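Local coordinates for inositol monophosphatase family protein (Staphylococcus aureus subsp. aureus MSSA476, PDB 4I3Y), which probably catalyses the magnesium-dependent hydrolysis of inositol monophosphates to inositol and phosphate, a reaction inhibited by lithium, at residues F116-V126 against I216-E224; V29-E40 against T50-Q59. All coordinates share one frame; numbering follows the deposited sequence.

Interaction 1: F116-V126 against I216-E224; sequences FYEGKPMLSYV and IAAQFLFAE
Strand 120-128 of the seven-stranded sheet turns S124 and P121 toward helix 219-225 and the turn leading into it, their helix-side neighbours being A218 and L221. The CA atoms of S124 and A218 are 4.5 Å apart, a closeness that a serine and an alanine permit. With OG beside its own backbone N (chi1 -62°), S124 lays this hydroxyl 3.0 Å from A218 O, a weak hydrogen bond whose single proton has another acceptor within reach. L221, its CG anti to the backbone N (chi1 -178°), brings CD2 to 3.3 Å from M122 O, while its CB meets P121 CB at 3.9 Å; a branched apolar side chain suits this backbone-lined place. In the layered alpha/beta fold of this family, helix 219-225 lies between the two sheets, and the axes of segments 219-224 and 120-126 make 106° between their N-to-C directions. A classic beta bulge, in which M122 and L123 share Y115 as their partner on strand 110-117, lies where L221 packs. Farther along, V126 CG2 meets A218 CB at 3.9 Å, and the F222 ring brings CE2 within 3.7 Å of S124 CB. From strand 110-117, F116 brings CZ obliquely to A217 O, and F220 CD2 lies at the edge of the F116 ring, which stacks with H240. On the strand's other side, L123 and Y125 pack on helix 12-35, where D16 hydrogen-bonds the Y125 hydroxyl.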
# COMPACT_ATOMS: atom_id res chain seq x y z
N PHE A 116 25.64 0.49 13.62
CA PHE A 116 26.10 1.75 14.15
C PHE A 116 27.50 1.48 14.71
O PHE A 116 27.69 0.53 15.49
CB PHE A 116 25.19 2.24 15.31
CG PHE A 116 23.82 2.62 14.86
CD1 PHE A 116 23.54 3.95 14.52
CD2 PHE A 116 22.84 1.66 14.71
CE1 PHE A 116 22.29 4.31 14.07
CE2 PHE A 116 21.57 2.02 14.25
CZ PHE A 116 21.30 3.34 13.92
N TYR A 117 28.42 2.32 14.31
CA TYR A 117 29.82 2.18 14.74
C TYR A 117 30.13 3.37 15.67
O TYR A 117 30.12 4.52 15.22
CB TYR A 117 30.78 2.14 13.54
CG TYR A 117 32.25 2.19 13.99
CD1 TYR A 117 32.80 1.13 14.72
CD2 TYR A 117 33.06 3.32 13.74
CE1 TYR A 117 34.11 1.17 15.15
CE2 TYR A 117 34.38 3.36 14.19
CZ TYR A 117 34.88 2.28 14.90
OH TYR A 117 36.19 2.25 15.36
N GLU A 118 30.37 3.09 16.96
CA GLU A 118 30.53 4.17 17.96
C GLU A 118 29.43 5.19 17.76
O GLU A 118 29.70 6.37 17.52
CB GLU A 118 31.89 4.85 17.88
CG GLU A 118 33.02 3.85 17.95
CD GLU A 118 34.39 4.49 17.98
OE1 GLU A 118 34.60 5.62 17.46
OE2 GLU A 118 35.26 3.84 18.55
N GLY A 119 28.20 4.68 17.76
CA GLY A 119 27.01 5.52 17.53
C GLY A 119 26.74 6.20 16.18
O GLY A 119 25.76 6.94 16.06
N LYS A 120 27.58 5.98 15.16
CA LYS A 120 27.34 6.58 13.85
C LYS A 120 26.82 5.50 12.88
O LYS A 120 27.38 4.39 12.79
CB LYS A 120 28.61 7.26 13.30
CG LYS A 120 28.44 7.82 11.89
CD LYS A 120 29.44 8.92 11.58
CE LYS A 120 30.82 8.38 11.29
NZ LYS A 120 31.58 9.28 10.36
N PRO A 121 25.69 5.79 12.22
CA PRO A 121 25.08 4.87 11.22
C PRO A 121 26.10 4.64 10.09
O PRO A 121 26.54 5.63 9.47
CB PRO A 121 23.90 5.70 10.64
CG PRO A 121 23.64 6.77 11.60
CD PRO A 121 24.99 7.09 12.29
N MET A 122 26.45 3.39 9.84
CA MET A 122 27.36 2.97 8.78
C MET A 122 26.66 2.12 7.68
O MET A 122 26.97 2.30 6.49
CB MET A 122 28.54 2.17 9.36
CG MET A 122 29.43 2.96 10.33
SD MET A 122 30.09 4.44 9.56
CE MET A 122 31.09 5.17 10.84
N LEU A 123 25.81 1.17 8.09
CA LEU A 123 25.06 0.27 7.15
C LEU A 123 23.58 0.21 7.58
O LEU A 123 23.27 0.14 8.77
CB LEU A 123 25.61 -1.15 7.12
CG LEU A 123 27.06 -1.37 6.71
CD1 LEU A 123 27.45 -2.84 6.99
CD2 LEU A 123 27.34 -0.99 5.25
N SER A 124 22.69 0.29 6.61
CA SER A 124 21.22 0.17 6.85
C SER A 124 20.52 -0.66 5.82
O SER A 124 20.91 -0.64 4.66
CB SER A 124 20.58 1.55 6.88
OG SER A 124 21.14 2.29 7.96
N TYR A 125 19.49 -1.39 6.23
CA TYR A 125 18.81 -2.31 5.37
C TYR A 125 17.32 -2.31 5.67
O TYR A 125 16.95 -2.44 6.86
CB TYR A 125 19.33 -3.77 5.60
CG TYR A 125 20.81 -3.89 5.32
CD1 TYR A 125 21.28 -4.04 4.01
CD2 TYR A 125 21.73 -3.73 6.35
CE1 TYR A 125 22.65 -4.08 3.75
CE2 TYR A 125 23.08 -3.71 6.11
CZ TYR A 125 23.54 -3.92 4.82
OH TYR A 125 24.86 -3.96 4.63
N VAL A 126 16.51 -2.23 4.59
CA VAL A 126 15.06 -2.46 4.63
C VAL A 126 14.71 -3.46 3.53
O VAL A 126 14.75 -3.13 2.33
CB VAL A 126 14.21 -1.19 4.49
CG1 VAL A 126 12.72 -1.57 4.60
CG2 VAL A 126 14.57 -0.16 5.58
N ILE A 216 12.66 2.33 13.33
CA ILE A 216 13.28 3.47 12.63
C ILE A 216 14.79 3.38 12.38
O ILE A 216 15.39 4.32 11.86
CB ILE A 216 12.96 4.81 13.36
CG1 ILE A 216 13.48 4.85 14.83
CG2 ILE A 216 11.44 5.01 13.36
CD1 ILE A 216 13.51 6.28 15.39
N ALA A 217 15.41 2.26 12.77
CA ALA A 217 16.88 2.22 12.92
C ALA A 217 17.61 2.41 11.59
O ALA A 217 18.60 3.12 11.54
CB ALA A 217 17.30 0.90 13.59
N ALA A 218 17.10 1.81 10.51
CA ALA A 218 17.77 1.91 9.21
C ALA A 218 17.61 3.28 8.55
O ALA A 218 18.46 3.71 7.75
CB ALA A 218 17.19 0.86 8.27
N GLN A 219 16.49 3.94 8.86
CA GLN A 219 16.09 5.14 8.19
C GLN A 219 17.07 6.32 8.39
O GLN A 219 17.18 7.20 7.49
CB GLN A 219 14.68 5.54 8.63
CG GLN A 219 13.56 4.64 8.10
CD GLN A 219 13.22 3.50 9.04
OE1 GLN A 219 14.11 2.74 9.49
NE2 GLN A 219 11.91 3.29 9.26
N PHE A 220 17.77 6.37 9.55
CA PHE A 220 18.77 7.44 9.77
C PHE A 220 19.72 7.57 8.62
O PHE A 220 19.94 8.67 8.13
CB PHE A 220 19.62 7.20 11.03
CG PHE A 220 18.87 7.37 12.34
CD1 PHE A 220 18.71 8.63 12.92
CD2 PHE A 220 18.34 6.25 13.01
CE1 PHE A 220 18.02 8.75 14.12
CE2 PHE A 220 17.65 6.38 14.19
CZ PHE A 220 17.47 7.65 14.74
N LEU A 221 20.33 6.47 8.20
CA LEU A 221 21.36 6.61 7.16
C LEU A 221 20.73 6.91 5.80
O LEU A 221 21.30 7.69 4.99
CB LEU A 221 22.25 5.35 7.13
CG LEU A 221 23.38 5.35 6.14
CD1 LEU A 221 24.27 6.52 6.46
CD2 LEU A 221 24.17 4.02 6.22
N PHE A 222 19.52 6.34 5.54
CA PHE A 222 18.80 6.71 4.33
C PHE A 222 18.55 8.22 4.29
O PHE A 222 18.69 8.83 3.23
CB PHE A 222 17.50 5.91 4.17
CG PHE A 222 17.72 4.46 3.74
CD1 PHE A 222 17.83 4.13 2.38
CD2 PHE A 222 17.75 3.44 4.67
CE1 PHE A 222 18.06 2.80 1.99
CE2 PHE A 222 17.96 2.11 4.29
CZ PHE A 222 18.09 1.79 2.95
N ALA A 223 18.14 8.80 5.42
CA ALA A 223 17.75 10.21 5.47
C ALA A 223 19.00 11.09 5.24
O ALA A 223 18.98 12.01 4.44
CB ALA A 223 17.08 10.55 6.82
N GLU A 224 20.11 10.71 5.87
CA GLU A 224 21.37 11.44 5.63
C GLU A 224 21.81 11.37 4.15
O GLU A 224 22.09 12.39 3.53
CB GLU A 224 22.46 10.83 6.51
CG GLU A 224 23.83 11.47 6.32
CD GLU A 224 24.76 11.13 7.46
OE1 GLU A 224 24.39 10.38 8.36
OE2 GLU A 224 25.89 11.63 7.42

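Interaction 2: V29-E40 against T50-Q59; sequences VIPQLIMEMTTE and TNVDKQIQQQ
The carboxamide of N51 is wedged against M37 and T38, near the carbonyl of L33, and crosses the M37 side chain at about a right angle. Beside it, T38 CG2 presses on N51 CB at 3.3 Å. The other flat group here, the D53 carboxylate, has OD1 met from above its plane by T50 N and nearly along the C-O axis by T50 OG1, at 2.6 Å. T50 OG1 can also accept from V52 N, a weak capping bond, because chi1 of 70° places it between the backbone N and the carbonyl carbon; threonine thus serves as the N-cap and, with D53, completes a capping box. D53 OD2 is held in turn by T99. T50 also ends the two-stranded hairpin 39-41/48-50, where it faces T39 in an antiparallel non-hydrogen-bonded pair. Next to that pair T38 O accepts from N51 N at 3.2 Å (N-H...O 146°) and lies 3.0 Å from T50 CA, a CA-H...O contact. Beyond the cap, helices 12-35 and 51-67 run roughly antiparallel, their segments 9.5 Å apart at 147°. L33 packs between them: its CB touches V52 CG2 at 3.7 Å and its CD2 the Q55 CG. Deeper, the branched I30 and I56 meet through their CD1 atoms at 3.9 Å. Towards the solvent-accessible side, V29 and Q59 lie alongside one another, pointing opposite ways, the V29 methyl groups against the Q59 amide.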
# COMPACT_ATOMS: atom_id res chain seq x y z
N VAL A 29 14.18 -19.49 3.48
CA VAL A 29 13.65 -19.87 4.80
C VAL A 29 12.19 -19.42 5.01
O VAL A 29 11.39 -20.13 5.60
CB VAL A 29 14.52 -19.21 5.91
CG1 VAL A 29 14.12 -19.66 7.31
CG2 VAL A 29 16.02 -19.43 5.67
N ILE A 30 11.86 -18.21 4.58
CA ILE A 30 10.54 -17.63 4.93
C ILE A 30 9.28 -18.36 4.41
O ILE A 30 8.26 -18.38 5.12
CB ILE A 30 10.45 -16.13 4.56
CG1 ILE A 30 11.35 -15.36 5.50
CG2 ILE A 30 9.09 -15.61 4.86
CD1 ILE A 30 11.81 -14.03 4.93
N PRO A 31 9.32 -18.93 3.19
CA PRO A 31 8.05 -19.54 2.69
C PRO A 31 7.59 -20.64 3.65
O PRO A 31 6.41 -20.76 3.97
CB PRO A 31 8.44 -20.10 1.31
CG PRO A 31 9.56 -19.20 0.90
CD PRO A 31 10.33 -18.85 2.13
N GLN A 32 8.57 -21.38 4.16
CA GLN A 32 8.28 -22.42 5.16
C GLN A 32 7.71 -21.86 6.49
O GLN A 32 6.65 -22.32 6.98
CB GLN A 32 9.54 -23.30 5.39
CG GLN A 32 9.30 -24.53 6.27
CD GLN A 32 8.26 -25.44 5.67
OE1 GLN A 32 8.44 -25.96 4.56
NE2 GLN A 32 7.15 -25.63 6.38
N LEU A 33 8.40 -20.89 7.07
CA LEU A 33 7.89 -20.23 8.28
C LEU A 33 6.41 -19.74 8.10
O LEU A 33 5.56 -19.91 9.00
CB LEU A 33 8.82 -19.07 8.69
CG LEU A 33 10.31 -19.46 8.93
CD1 LEU A 33 11.22 -18.23 9.08
CD2 LEU A 33 10.48 -20.40 10.13
N ILE A 34 6.14 -19.14 6.96
CA ILE A 34 4.82 -18.66 6.65
C ILE A 34 3.86 -19.83 6.55
O ILE A 34 2.82 -19.78 7.15
CB ILE A 34 4.76 -17.88 5.34
CG1 ILE A 34 5.76 -16.72 5.43
CG2 ILE A 34 3.32 -17.46 5.05
CD1 ILE A 34 5.18 -15.35 5.46
N MET A 35 4.21 -20.89 5.80
CA MET A 35 3.34 -22.07 5.75
C MET A 35 2.95 -22.58 7.14
O MET A 35 1.86 -23.06 7.30
CB MET A 35 3.94 -23.21 4.90
CG MET A 35 4.09 -22.91 3.41
SD MET A 35 4.88 -24.19 2.35
CE MET A 35 6.60 -24.26 2.82
N GLU A 36 3.83 -22.47 8.13
CA GLU A 36 3.55 -22.97 9.47
C GLU A 36 3.43 -21.83 10.51
O GLU A 36 3.82 -21.97 11.66
CB GLU A 36 4.61 -24.02 9.88
CG GLU A 36 6.04 -23.49 9.97
CD GLU A 36 7.12 -24.58 10.07
OE1 GLU A 36 8.26 -24.26 10.49
OE2 GLU A 36 6.83 -25.74 9.71
N MET A 37 2.86 -20.70 10.07
CA MET A 37 2.79 -19.52 10.90
C MET A 37 1.91 -19.74 12.13
O MET A 37 0.82 -20.31 12.09
CB MET A 37 2.29 -18.33 10.08
CG MET A 37 2.24 -17.04 10.84
SD MET A 37 2.10 -15.63 9.71
CE MET A 37 0.49 -15.78 8.96
N THR A 38 2.44 -19.24 13.24
CA THR A 38 1.84 -19.29 14.51
C THR A 38 1.97 -17.86 15.13
O THR A 38 2.97 -17.14 14.91
CB THR A 38 2.56 -20.40 15.34
OG1 THR A 38 1.97 -20.44 16.61
CG2 THR A 38 4.03 -20.13 15.58
N THR A 39 0.94 -17.42 15.84
CA THR A 39 0.87 -16.04 16.32
C THR A 39 0.75 -15.98 17.82
O THR A 39 0.04 -16.78 18.39
CB THR A 39 -0.34 -15.32 15.71
OG1 THR A 39 -0.11 -15.19 14.31
CG2 THR A 39 -0.49 -13.95 16.33
N GLU A 40 1.48 -15.05 18.45
CA GLU A 40 1.27 -14.76 19.88
C GLU A 40 1.04 -13.27 20.06
O GLU A 40 1.27 -12.50 19.13
CB GLU A 40 2.50 -15.24 20.68
CG GLU A 40 2.57 -16.75 20.78
CD GLU A 40 1.28 -17.36 21.38
OE1 GLU A 40 0.57 -16.67 22.20
OE2 GLU A 40 0.97 -18.53 21.03
N THR A 50 5.09 -13.45 15.57
CA THR A 50 4.93 -14.81 15.05
C THR A 50 6.26 -15.57 15.11
O THR A 50 7.29 -15.02 15.49
CB THR A 50 4.47 -14.80 13.59
OG1 THR A 50 5.53 -14.34 12.74
CG2 THR A 50 3.17 -13.92 13.43
N ASN A 51 6.19 -16.83 14.71
CA ASN A 51 7.34 -17.67 14.58
C ASN A 51 8.24 -17.13 13.49
O ASN A 51 9.45 -17.34 13.55
CB ASN A 51 6.88 -19.07 14.20
CG ASN A 51 6.29 -19.11 12.82
OD1 ASN A 51 6.84 -19.76 11.92
ND2 ASN A 51 5.17 -18.41 12.62
N VAL A 52 7.67 -16.41 12.52
CA VAL A 52 8.49 -15.78 11.48
C VAL A 52 9.39 -14.70 12.12
O VAL A 52 10.63 -14.68 11.90
CB VAL A 52 7.64 -15.19 10.34
CG1 VAL A 52 8.52 -14.48 9.30
CG2 VAL A 52 6.71 -16.24 9.71
N ASP A 53 8.78 -13.77 12.86
CA ASP A 53 9.56 -12.76 13.58
C ASP A 53 10.66 -13.45 14.42
O ASP A 53 11.83 -13.08 14.33
CB ASP A 53 8.69 -11.92 14.57
CG ASP A 53 7.44 -11.31 13.94
OD1 ASP A 53 6.50 -12.09 13.54
OD2 ASP A 53 7.40 -10.04 13.88
N LYS A 54 10.26 -14.40 15.27
CA LYS A 54 11.19 -15.06 16.23
C LYS A 54 12.35 -15.84 15.59
O LYS A 54 13.53 -15.62 15.95
CB LYS A 54 10.42 -15.96 17.16
CG LYS A 54 9.40 -15.21 18.04
CD LYS A 54 8.84 -16.17 19.08
CE LYS A 54 8.29 -15.49 20.31
NZ LYS A 54 6.81 -15.39 20.15
N GLN A 55 12.05 -16.65 14.57
CA GLN A 55 13.12 -17.33 13.79
C GLN A 55 14.10 -16.42 13.03
O GLN A 55 15.34 -16.62 13.09
CB GLN A 55 12.52 -18.31 12.80
CG GLN A 55 11.97 -19.56 13.45
CD GLN A 55 13.06 -20.32 14.21
OE1 GLN A 55 12.99 -20.47 15.43
NE2 GLN A 55 14.11 -20.73 13.48
N ILE A 56 13.58 -15.42 12.31
CA ILE A 56 14.44 -14.47 11.61
C ILE A 56 15.38 -13.79 12.60
O ILE A 56 16.59 -13.67 12.34
CB ILE A 56 13.63 -13.45 10.83
CG1 ILE A 56 13.00 -14.14 9.59
CG2 ILE A 56 14.46 -12.23 10.51
CD1 ILE A 56 12.20 -13.21 8.71
N GLN A 57 14.85 -13.39 13.78
CA GLN A 57 15.69 -12.72 14.76
C GLN A 57 16.80 -13.64 15.27
O GLN A 57 17.97 -13.27 15.40
CB GLN A 57 14.89 -12.24 15.96
CG GLN A 57 15.78 -11.39 16.87
CD GLN A 57 14.98 -10.60 17.92
OE1 GLN A 57 15.15 -10.83 19.11
NE2 GLN A 57 14.15 -9.70 17.49
N GLN A 58 16.41 -14.84 15.60
CA GLN A 58 17.37 -15.74 16.17
C GLN A 58 18.40 -16.27 15.14
O GLN A 58 19.59 -16.41 15.47
CB GLN A 58 16.63 -16.80 16.96
CG GLN A 58 16.04 -17.90 16.20
CD GLN A 58 16.54 -19.18 16.81
OE1 GLN A 58 15.76 -20.03 17.27
NE2 GLN A 58 17.87 -19.30 16.89
N GLN A 59 17.96 -16.44 13.89
CA GLN A 59 18.96 -16.65 12.86
C GLN A 59 19.94 -15.51 12.73
O GLN A 59 21.12 -15.77 12.51
CB GLN A 59 18.36 -17.07 11.55
CG GLN A 59 17.68 -18.41 11.71
CD GLN A 59 16.93 -18.84 10.48
OE1 GLN A 59 16.02 -19.68 10.54
NE2 GLN A 59 17.31 -18.28 9.33

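How the interactions relate
Interaction 1 is buried near the middle of the chain, whereas interaction 2 is only partly buried and farther out, with centres about 25 Å apart and nearest atoms about 11 Å apart. Helix 12-35 joins them: it covers the outer side of strand 120-128 at L123 and Y125, and its last turns belong to interaction 2. The chemistry follows the location. In the core, small and apolar residues let a helix lie close across a strand, with one weak hydroxyl contact. Nearer the surface, an apolar helix seam gives way to a helix cap within 50-59 and a single backbone hydrogen bond across to 29-40. The side chains of T50 and A217 lie about 9 and about 11 Å from a bound magnesium ion.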